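Side-chain contacts in dipeptide transport protein DPPA (Bacillus subtilis, PDB 1HI9), which hydrolyses N-terminal residues of peptides that contain D-amino acids, as a zinc-dependent, self-compartmentalizing homodecamer with two zinc ions bound in each subunit: residues I43-N48 with L193-T198; F124-R129 with N137-G142; A229-L234 with M269-C274. All coordinates share one frame; numbering follows the deposited sequence.

Overall arrangement
From the N terminus, helix 28-48 supplies the first half of contact 1, which closes, with 144 residues between, on helix 187-203 and joins two helices of the domain built on the mixed, mainly parallel sheet. Nested inside that long loop is contact 2, where only seven residues separate the hairpin turn after strand 121-126 from helix 133-143; it brings the five-stranded antiparallel sheet against the helix that starts at zinc ligand E133. Contact 3 follows in series, tying helix 226-232 to the C-terminal tail across 34 residues. Contacts 1 and 3 lie on opposite sides of the chain's centre, their own centres about 42 Å apart.

Contact 1. Residues I43-N48 with L193-T198; sequences IAEAFN and LLTEKT
E45 lies across T195 and T198 where helix 28-48 packs beside helix 187-203, two helices of the alpha/beta domain that run in roughly the same direction. The short segments cross at -32° and their axes come within 8.9 Å, with E45 making most of the contacts between the segments. E45 carries CG anti to its own backbone nitrogen (chi1 -172°), which sends the methylene across to the neighbouring helix. There CG sits 3.2 Å from the backbone T195 O and 4.0 Å from T198 CB. A bend at chi2 (45°) then turns the carboxylate onward along its own helix, toward N48, and OE1 passes T195 CG2 at 3.5 Å, the two side chains crossing nearly at right angles. T198 instead slides past E45 antiparallel, its CG2 against the glutamate CB and CG and reaching toward A46 N. The carboxylate is gripped from its own side: N48 ND2 gives a hydrogen bond of 3.1 Å to E45 OE2, on the syn side, and a weak one to OE1, while S49 OG also bonds OE2. With an alanine for the glutamate the packed CG would be gone, which is likely to open a gap over T195 and T198 and leave the N48 amide without its carboxylate acceptors. On the sheet side, L194 and T198 reach strand 148-152, so helix 187-203 lies on the sheet, and T198 also rests on C42 of helix 28-48. The threonine hydroxyls both turn to their own helix, T195 OG1 to G191 O and T198 OG1 to L194 O. The latter bond is 2.7 Å long, and L194 O also accepts from T198 N, the two donors arriving from opposite faces of its carbonyl plane.

Contact 2. Residues F124-R129 with N137-G142; sequences FYINDR and NAYVAG
In a beta hairpin with a two-residue loop, I126, the last residue of its first strand, packs its branched side chain against the ring of Y139, which reaches over from helix 133-143. Three isoleucine carbons share the CD1-CE1 bond of the ring: CB lies 3.7 Å from Y139 CE1, CG2 is 3.8 Å from the same CE1, and CG1 is 3.9 Å from Y139 CD1. The approach to the ring is oblique, and the two side chains slide past each other in opposite directions. I126 has CG2 anti to the backbone nitrogen and CG1 beside it (chi1 -70°), a setting that brings both branches against the CD1-CE1 side of the ring. The hairpin joins strand 121-126 to the short strand 129-131 at the border of the antiparallel sheet, through a type I' turn from I126 to R129. N127 and D128 take the left-handed backbone conformation that this turn requires, and reciprocal bonds close it, I126 N to R129 O and R129 N to I126 O, each 3.3 Å. Helix 133-143 follows directly and begins at E133, a zinc ligand whose side chain is about 11 Å from that of Y139, so the hairpin packs on the helix that carries part of the metal site. V131 touches both I126 and Y139, L219 adjoins the isoleucine, and L211 and M254 also meet the tyrosine, making the isoleucine-tyrosine part of the junction apolar and buried. R129 comes from the other end of the turn. With CG anti to its backbone nitrogen (chi1 178°) and the chain extended from CG to NE, it crosses the tyrosine at about a right angle. Its CD comes within 3.7 Å of Y139 OH, while the guanidinium stands 78° from the ring plane and does not stack on it.

Contact 3. Residues A229-L234 with M269-C274; sequences AEWANL and MRTSFC
A chi1 of -52° and bends at chi2 and chi3 lead the R270 chain away from W231, leaving CB, which the backbone points at the indole, to make the contact. W231, at chi1 -97°, offers its indole to that methylene: R270 CB lies over one face, 4.0 Å from the centroid of the six-membered ring and 20° off its normal, a CH-pi contact shifted toward the rim at CE2 and CZ2. T271 comes next, meeting the five-membered ring obliquely, its OG1 3.3 Å from W231 CD1. That hydroxyl is hydrogen-bonded to A268 O, at the end of helix 254-268, while L267 packs on the indole as well. The contact thus lays the start of the C-terminal tail on helix 226-232, at a subunit boundary. V82 of the third subunit also touches W231, and further along the tail the F273 ring meets H115, the active-site nucleophile, of the second subunit edge-to-face. Chemically, R270 gives the indole its aliphatic CB and not its charge, for the guanidinium forms a salt bridge from NH2 to E266 OE1 of the third subunit.

Contact 1. Residues I43-N48 with L193-T198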
loop_
_atom_site.group_PDB
_atom_site.type_symbol
_atom_site.label_atom_id
_atom_site.label_comp_id
_atom_site.label_asym_id
_atom_site.label_seq_id
_atom_site.Cartn_x
_atom_site.Cartn_y
_atom_site.Cartn_z
ATOM N N ILE A 43 18.432 -32.948 21.230
ATOM C CA ILE A 43 17.759 -33.132 22.501
ATOM C C ILE A 43 17.504 -34.621 22.756
ATOM O O ILE A 43 17.801 -35.128 23.835
ATOM C CB ILE A 43 16.418 -32.376 22.523
ATOM C CG1 ILE A 43 16.672 -30.875 22.350
ATOM C CG2 ILE A 43 15.691 -32.624 23.841
ATOM C CD1 ILE A 43 15.409 -30.058 22.093
ATOM N N ALA A 44 16.957 -35.309 21.757
ATOM C CA ALA A 44 16.662 -36.729 21.866
ATOM C C ALA A 44 17.913 -37.503 22.217
ATOM O O ALA A 44 17.900 -38.344 23.111
ATOM C CB ALA A 44 16.087 -37.247 20.565
ATOM N N GLU A 45 19.005 -37.218 21.521
ATOM C CA GLU A 45 20.245 -37.922 21.791
ATOM C C GLU A 45 20.848 -37.504 23.120
ATOM O O GLU A 45 21.572 -38.272 23.746
ATOM C CB GLU A 45 21.249 -37.696 20.661
ATOM C CG GLU A 45 22.492 -38.556 20.786
ATOM C CD GLU A 45 22.155 -40.000 21.134
ATOM O OE1 GLU A 45 21.234 -40.567 20.500
ATOM O OE2 GLU A 45 22.814 -40.563 22.033
ATOM N N ALA A 46 20.552 -36.287 23.557
ATOM C CA ALA A 46 21.080 -35.809 24.833
ATOM C C ALA A 46 20.518 -36.664 25.956
ATOM O O ALA A 46 21.261 -37.155 26.807
ATOM C CB ALA A 46 20.701 -34.347 25.052
ATOM N N PHE A 47 19.197 -36.821 25.960
ATOM C CA PHE A 47 18.519 -37.625 26.966
ATOM C C PHE A 47 18.957 -39.076 26.838
ATOM O O PHE A 47 19.242 -39.737 27.836
ATOM C CB PHE A 47 17.003 -37.529 26.793
ATOM C CG PHE A 47 16.423 -36.221 27.242
ATOM C CD1 PHE A 47 15.644 -35.458 26.383
ATOM C CD2 PHE A 47 16.634 -35.763 28.534
ATOM C CE1 PHE A 47 15.085 -34.257 26.804
ATOM C CE2 PHE A 47 16.080 -34.564 28.960
ATOM C CZ PHE A 47 15.302 -33.811 28.092
ATOM N N ASN A 48 19.017 -39.564 25.604
ATOM C CA ASN A 48 19.418 -40.936 25.349
ATOM C C ASN A 48 20.823 -41.206 25.856
ATOM O O ASN A 48 21.182 -42.355 26.096
ATOM C CB ASN A 48 19.359 -41.243 23.852
ATOM C CG ASN A 48 19.787 -42.660 23.535
ATOM O OD1 ASN A 48 19.221 -43.624 24.058
ATOM N ND2 ASN A 48 20.785 -42.798 22.674
ATOM N N LEU A 193 24.024 -37.379 11.470
ATOM C CA LEU A 193 25.248 -36.672 11.801
ATOM C C LEU A 193 25.133 -36.020 13.176
ATOM O O LEU A 193 25.999 -36.200 14.033
ATOM C CB LEU A 193 25.552 -35.608 10.746
ATOM C CG LEU A 193 26.828 -34.784 11.008
ATOM C CD1 LEU A 193 28.031 -35.723 11.124
ATOM C CD2 LEU A 193 27.045 -33.782 9.885
ATOM N N LEU A 194 24.056 -35.272 13.385
ATOM C CA LEU A 194 23.843 -34.592 14.661
ATOM C C LEU A 194 23.703 -35.595 15.800
ATOM O O LEU A 194 24.244 -35.390 16.887
ATOM C CB LEU A 194 22.597 -33.701 14.580
ATOM C CG LEU A 194 22.712 -32.489 13.634
ATOM C CD1 LEU A 194 21.349 -31.854 13.399
ATOM C CD2 LEU A 194 23.674 -31.484 14.236
ATOM N N THR A 195 22.977 -36.683 15.543
ATOM C CA THR A 195 22.778 -37.725 16.542
ATOM C C THR A 195 24.109 -38.339 16.983
ATOM O O THR A 195 24.397 -38.426 18.179
ATOM C CB THR A 195 21.873 -38.842 16.001
ATOM O OG1 THR A 195 20.596 -38.288 15.672
ATOM C CG2 THR A 195 21.688 -39.938 17.053
ATOM N N GLU A 196 24.915 -38.761 16.010
ATOM C CA GLU A 196 26.217 -39.360 16.295
ATOM C C GLU A 196 27.129 -38.357 16.996
ATOM O O GLU A 196 27.707 -38.654 18.041
ATOM C CB GLU A 196 26.890 -39.824 15.001
ATOM C CG GLU A 196 26.002 -40.662 14.095
ATOM C CD GLU A 196 26.673 -41.006 12.766
ATOM O OE1 GLU A 196 27.325 -40.107 12.175
ATOM O OE2 GLU A 196 26.540 -42.169 12.307
ATOM N N LYS A 197 27.246 -37.165 16.420
ATOM C CA LYS A 197 28.095 -36.132 16.987
ATOM C C LYS A 197 27.698 -35.748 18.410
ATOM O O LYS A 197 28.554 -35.514 19.259
ATOM C CB LYS A 197 28.077 -34.901 16.087
ATOM C CG LYS A 197 28.764 -35.115 14.754
ATOM C CD LYS A 197 30.280 -35.168 14.901
ATOM C CE LYS A 197 30.945 -35.265 13.536
ATOM N NZ LYS A 197 32.428 -35.137 13.628
ATOM N N THR A 198 26.399 -35.674 18.673
ATOM C CA THR A 198 25.945 -35.312 20.007
ATOM C C THR A 198 26.333 -36.415 20.984
ATOM O O THR A 198 26.768 -36.138 22.109
ATOM C CB THR A 198 24.419 -35.106 20.047
ATOM O OG1 THR A 198 24.057 -34.040 19.164
ATOM C CG2 THR A 198 23.966 -34.762 21.454
#

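Contact 2. Residues F124-R129 with N137-G142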
loop_
_atom_site.group_PDB
_atom_site.type_symbol
_atom_site.label_atom_id
_atom_site.label_comp_id
_atom_site.label_asym_id
_atom_site.label_seq_id
_atom_site.Cartn_x
_atom_site.Cartn_y
_atom_site.Cartn_z
ATOM N N PHE A 124 34.578 -8.606 16.713
ATOM C CA PHE A 124 34.407 -8.534 18.154
ATOM C C PHE A 124 35.787 -8.915 18.692
ATOM O O PHE A 124 36.463 -9.779 18.122
ATOM C CB PHE A 124 33.394 -9.571 18.642
ATOM C CG PHE A 124 31.963 -9.108 18.601
ATOM C CD1 PHE A 124 30.918 -10.039 18.572
ATOM C CD2 PHE A 124 31.652 -7.755 18.623
ATOM C CE1 PHE A 124 29.589 -9.625 18.556
ATOM C CE2 PHE A 124 30.332 -7.334 18.609
ATOM C CZ PHE A 124 29.295 -8.269 18.578
ATOM N N TYR A 125 36.214 -8.285 19.781
ATOM C CA TYR A 125 37.507 -8.599 20.376
ATOM C C TYR A 125 37.412 -8.696 21.896
ATOM O O TYR A 125 36.817 -7.847 22.571
ATOM C CB TYR A 125 38.560 -7.526 20.043
ATOM C CG TYR A 125 38.984 -7.415 18.596
ATOM C CD1 TYR A 125 38.442 -6.435 17.763
ATOM C CD2 TYR A 125 39.935 -8.286 18.062
ATOM C CE1 TYR A 125 38.837 -6.324 16.434
ATOM C CE2 TYR A 125 40.337 -8.187 16.735
ATOM C CZ TYR A 125 39.782 -7.199 15.926
ATOM O OH TYR A 125 40.169 -7.063 14.610
ATOM N N ILE A 126 38.008 -9.751 22.425
ATOM C CA ILE A 126 38.074 -9.954 23.857
ATOM C C ILE A 126 39.571 -10.018 24.126
ATOM O O ILE A 126 40.201 -11.053 23.905
ATOM C CB ILE A 126 37.395 -11.265 24.287
ATOM C CG1 ILE A 126 35.887 -11.151 24.101
ATOM C CG2 ILE A 126 37.687 -11.541 25.764
ATOM C CD1 ILE A 126 35.254 -10.044 24.951
ATOM N N ASN A 127 40.129 -8.891 24.569
ATOM C CA ASN A 127 41.564 -8.777 24.831
ATOM C C ASN A 127 42.358 -9.078 23.547
ATOM O O ASN A 127 43.230 -9.949 23.517
ATOM C CB ASN A 127 41.982 -9.734 25.956
ATOM C CG ASN A 127 41.882 -9.101 27.333
ATOM O OD1 ASN A 127 40.927 -8.386 27.637
ATOM N ND2 ASN A 127 42.865 -9.376 28.180
ATOM N N ASP A 128 42.025 -8.365 22.481
ATOM C CA ASP A 128 42.713 -8.526 21.203
ATOM C C ASP A 128 42.490 -9.837 20.453
ATOM O O ASP A 128 43.042 -10.032 19.371
ATOM C CB ASP A 128 44.220 -8.302 21.384
ATOM C CG ASP A 128 44.546 -6.881 21.833
ATOM O OD1 ASP A 128 43.987 -5.930 21.232
ATOM O OD2 ASP A 128 45.356 -6.719 22.773
ATOM N N ARG A 129 41.694 -10.743 21.007
ATOM C CA ARG A 129 41.449 -11.977 20.291
ATOM C C ARG A 129 40.157 -11.926 19.478
ATOM O O ARG A 129 39.075 -11.712 20.026
ATOM C CB ARG A 129 41.389 -13.174 21.232
ATOM C CG ARG A 129 41.082 -14.444 20.456
ATOM C CD ARG A 129 41.460 -15.698 21.187
ATOM N NE ARG A 129 41.415 -16.838 20.275
ATOM C CZ ARG A 129 41.823 -18.063 20.587
ATOM N NH1 ARG A 129 42.309 -18.313 21.800
ATOM N NH2 ARG A 129 41.749 -19.031 19.683
ATOM N N ASN A 137 29.983 -16.287 23.199
ATOM C CA ASN A 137 29.144 -17.193 23.971
ATOM C C ASN A 137 29.987 -18.254 24.691
ATOM O O ASN A 137 29.663 -18.667 25.813
ATOM C CB ASN A 137 28.084 -17.857 23.081
ATOM C CG ASN A 137 27.168 -16.842 22.398
ATOM O OD1 ASN A 137 27.065 -15.687 22.821
ATOM N ND2 ASN A 137 26.496 -17.274 21.350
ATOM N N ALA A 138 31.085 -18.667 24.060
ATOM C CA ALA A 138 31.961 -19.656 24.664
ATOM C C ALA A 138 32.615 -19.040 25.894
ATOM O O ALA A 138 32.733 -19.685 26.938
ATOM C CB ALA A 138 33.020 -20.112 23.660
ATOM N N TYR A 139 33.019 -17.776 25.776
ATOM C CA TYR A 139 33.648 -17.080 26.891
ATOM C C TYR A 139 32.686 -16.925 28.065
ATOM O O TYR A 139 33.098 -17.032 29.223
ATOM C CB TYR A 139 34.155 -15.705 26.454
ATOM C CG TYR A 139 35.558 -15.718 25.892
ATOM C CD1 TYR A 139 35.875 -14.982 24.754
ATOM C CD2 TYR A 139 36.569 -16.461 26.500
ATOM C CE1 TYR A 139 37.161 -14.985 24.228
ATOM C CE2 TYR A 139 37.865 -16.470 25.984
ATOM C CZ TYR A 139 38.152 -15.728 24.845
ATOM O OH TYR A 139 39.430 -15.722 24.322
ATOM N N VAL A 140 31.409 -16.662 27.783
ATOM C CA VAL A 140 30.443 -16.523 28.869
ATOM C C VAL A 140 30.260 -17.896 29.509
ATOM O O VAL A 140 30.076 -18.001 30.710
ATOM C CB VAL A 140 29.078 -15.995 28.372
ATOM C CG1 VAL A 140 28.071 -16.019 29.518
ATOM C CG2 VAL A 140 29.236 -14.578 27.838
ATOM N N ALA A 141 30.316 -18.942 28.698
ATOM C CA ALA A 141 30.187 -20.291 29.215
ATOM C C ALA A 141 31.390 -20.543 30.126
ATOM O O ALA A 141 31.266 -21.164 31.185
ATOM C CB ALA A 141 30.174 -21.296 28.069
ATOM N N GLY A 142 32.553 -20.044 29.706
ATOM C CA GLY A 142 33.769 -20.213 30.477
ATOM C C GLY A 142 33.687 -19.560 31.843
ATOM O O GLY A 142 34.196 -20.091 32.827
#

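Contact 3. Residues A229-L234 with M269-C274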
loop_
_atom_site.group_PDB
_atom_site.type_symbol
_atom_site.label_atom_id
_atom_site.label_comp_id
_atom_site.label_asym_id
_atom_site.label_seq_id
_atom_site.Cartn_x
_atom_site.Cartn_y
_atom_site.Cartn_z
ATOM N N ALA A 229 29.991 3.585 15.093
ATOM C CA ALA A 229 30.937 3.739 16.184
ATOM C C ALA A 229 30.497 4.911 17.075
ATOM O O ALA A 229 30.524 4.804 18.295
ATOM C CB ALA A 229 32.348 3.981 15.636
ATOM N N GLU A 230 30.087 6.023 16.470
ATOM C CA GLU A 230 29.642 7.177 17.256
ATOM C C GLU A 230 28.467 6.811 18.155
ATOM O O GLU A 230 28.426 7.212 19.310
ATOM C CB GLU A 230 29.223 8.330 16.341
ATOM C CG GLU A 230 30.339 8.860 15.457
ATOM C CD GLU A 230 29.877 9.942 14.496
ATOM O OE1 GLU A 230 28.838 9.730 13.809
ATOM O OE2 GLU A 230 30.565 11.000 14.418
ATOM N N TRP A 231 27.503 6.064 17.619
ATOM C CA TRP A 231 26.349 5.648 18.411
ATOM C C TRP A 231 26.801 4.859 19.643
ATOM O O TRP A 231 26.414 5.171 20.770
ATOM C CB TRP A 231 25.395 4.785 17.576
ATOM C CG TRP A 231 24.221 5.531 16.962
ATOM C CD1 TRP A 231 24.042 5.856 15.638
ATOM C CD2 TRP A 231 23.045 5.995 17.646
ATOM N NE1 TRP A 231 22.828 6.480 15.463
ATOM C CE2 TRP A 231 22.199 6.577 16.671
ATOM C CE3 TRP A 231 22.630 5.968 18.980
ATOM C CZ2 TRP A 231 20.953 7.132 17.000
ATOM C CZ3 TRP A 231 21.389 6.521 19.307
ATOM C CH2 TRP A 231 20.564 7.092 18.317
ATOM N N ALA A 232 27.616 3.833 19.425
ATOM C CA ALA A 232 28.099 3.005 20.527
ATOM C C ALA A 232 28.932 3.824 21.519
ATOM O O ALA A 232 28.861 3.616 22.736
ATOM C CB ALA A 232 28.935 1.844 19.987
ATOM N N ASN A 233 29.713 4.757 20.990
ATOM C CA ASN A 233 30.566 5.591 21.814
ATOM C C ASN A 233 29.776 6.531 22.727
ATOM O O ASN A 233 30.350 7.325 23.474
ATOM C CB ASN A 233 31.529 6.379 20.920
ATOM C CG ASN A 233 32.604 7.085 21.712
ATOM O OD1 ASN A 233 33.131 6.537 22.689
ATOM N ND2 ASN A 233 32.953 8.297 21.291
ATOM N N LEU A 234 28.455 6.432 22.668
ATOM C CA LEU A 234 27.583 7.244 23.503
ATOM C C LEU A 234 27.495 6.593 24.883
ATOM O O LEU A 234 27.272 7.264 25.886
ATOM C CB LEU A 234 26.188 7.307 22.890
ATOM C CG LEU A 234 25.635 8.634 22.380
ATOM C CD1 LEU A 234 26.707 9.468 21.705
ATOM C CD2 LEU A 234 24.498 8.324 21.420
ATOM N N MET A 269 22.781 -0.321 15.813
ATOM C CA MET A 269 21.683 -0.711 14.931
ATOM C C MET A 269 20.837 0.471 14.451
ATOM O O MET A 269 20.205 0.398 13.400
ATOM C CB MET A 269 20.786 -1.716 15.650
ATOM C CG MET A 269 20.970 -3.137 15.196
ATOM S SD MET A 269 20.303 -3.364 13.550
ATOM C CE MET A 269 18.618 -3.871 13.960
ATOM N N ARG A 270 20.835 1.556 15.217
ATOM C CA ARG A 270 20.052 2.742 14.878
ATOM C C ARG A 270 20.683 3.611 13.793
ATOM O O ARG A 270 20.033 4.500 13.248
ATOM C CB ARG A 270 19.832 3.592 16.138
ATOM C CG ARG A 270 19.254 2.816 17.311
ATOM C CD ARG A 270 17.903 2.221 16.936
ATOM N NE ARG A 270 16.791 3.041 17.413
ATOM C CZ ARG A 270 16.461 3.175 18.697
ATOM N NH1 ARG A 270 17.160 2.542 19.631
ATOM N NH2 ARG A 270 15.433 3.940 19.051
ATOM N N THR A 271 21.953 3.359 13.488
ATOM C CA THR A 271 22.666 4.144 12.479
ATOM C C THR A 271 21.949 4.218 11.128
ATOM O O THR A 271 21.544 3.204 10.556
ATOM C CB THR A 271 24.085 3.596 12.249
ATOM O OG1 THR A 271 24.741 3.455 13.514
ATOM C CG2 THR A 271 24.896 4.544 11.369
ATOM N N SER A 272 21.809 5.439 10.626
ATOM C CA SER A 272 21.157 5.672 9.348
ATOM C C SER A 272 22.198 5.909 8.248
ATOM O O SER A 272 23.395 6.028 8.522
ATOM C CB SER A 272 20.222 6.888 9.453
ATOM O OG SER A 272 20.954 8.087 9.672
ATOM N N PHE A 273 21.729 5.987 7.007
ATOM C CA PHE A 273 22.596 6.217 5.852
ATOM C C PHE A 273 23.636 5.107 5.716
ATOM O O PHE A 273 24.840 5.362 5.685
ATOM C CB PHE A 273 23.287 7.587 5.968
ATOM C CG PHE A 273 23.914 8.073 4.684
ATOM C CD1 PHE A 273 23.136 8.285 3.543
ATOM C CD2 PHE A 273 25.282 8.333 4.620
ATOM C CE1 PHE A 273 23.710 8.749 2.359
ATOM C CE2 PHE A 273 25.868 8.798 3.442
ATOM C CZ PHE A 273 25.081 9.007 2.307
ATOM N N CYS A 274 23.153 3.871 5.649
ATOM C CA CYS A 274 24.022 2.708 5.495
ATOM C C CYS A 274 23.182 1.478 5.149
ATOM O O CYS A 274 23.672 0.356 5.172
ATOM C CB CYS A 274 24.832 2.449 6.780
ATOM S SG CYS A 274 23.879 1.885 8.253
#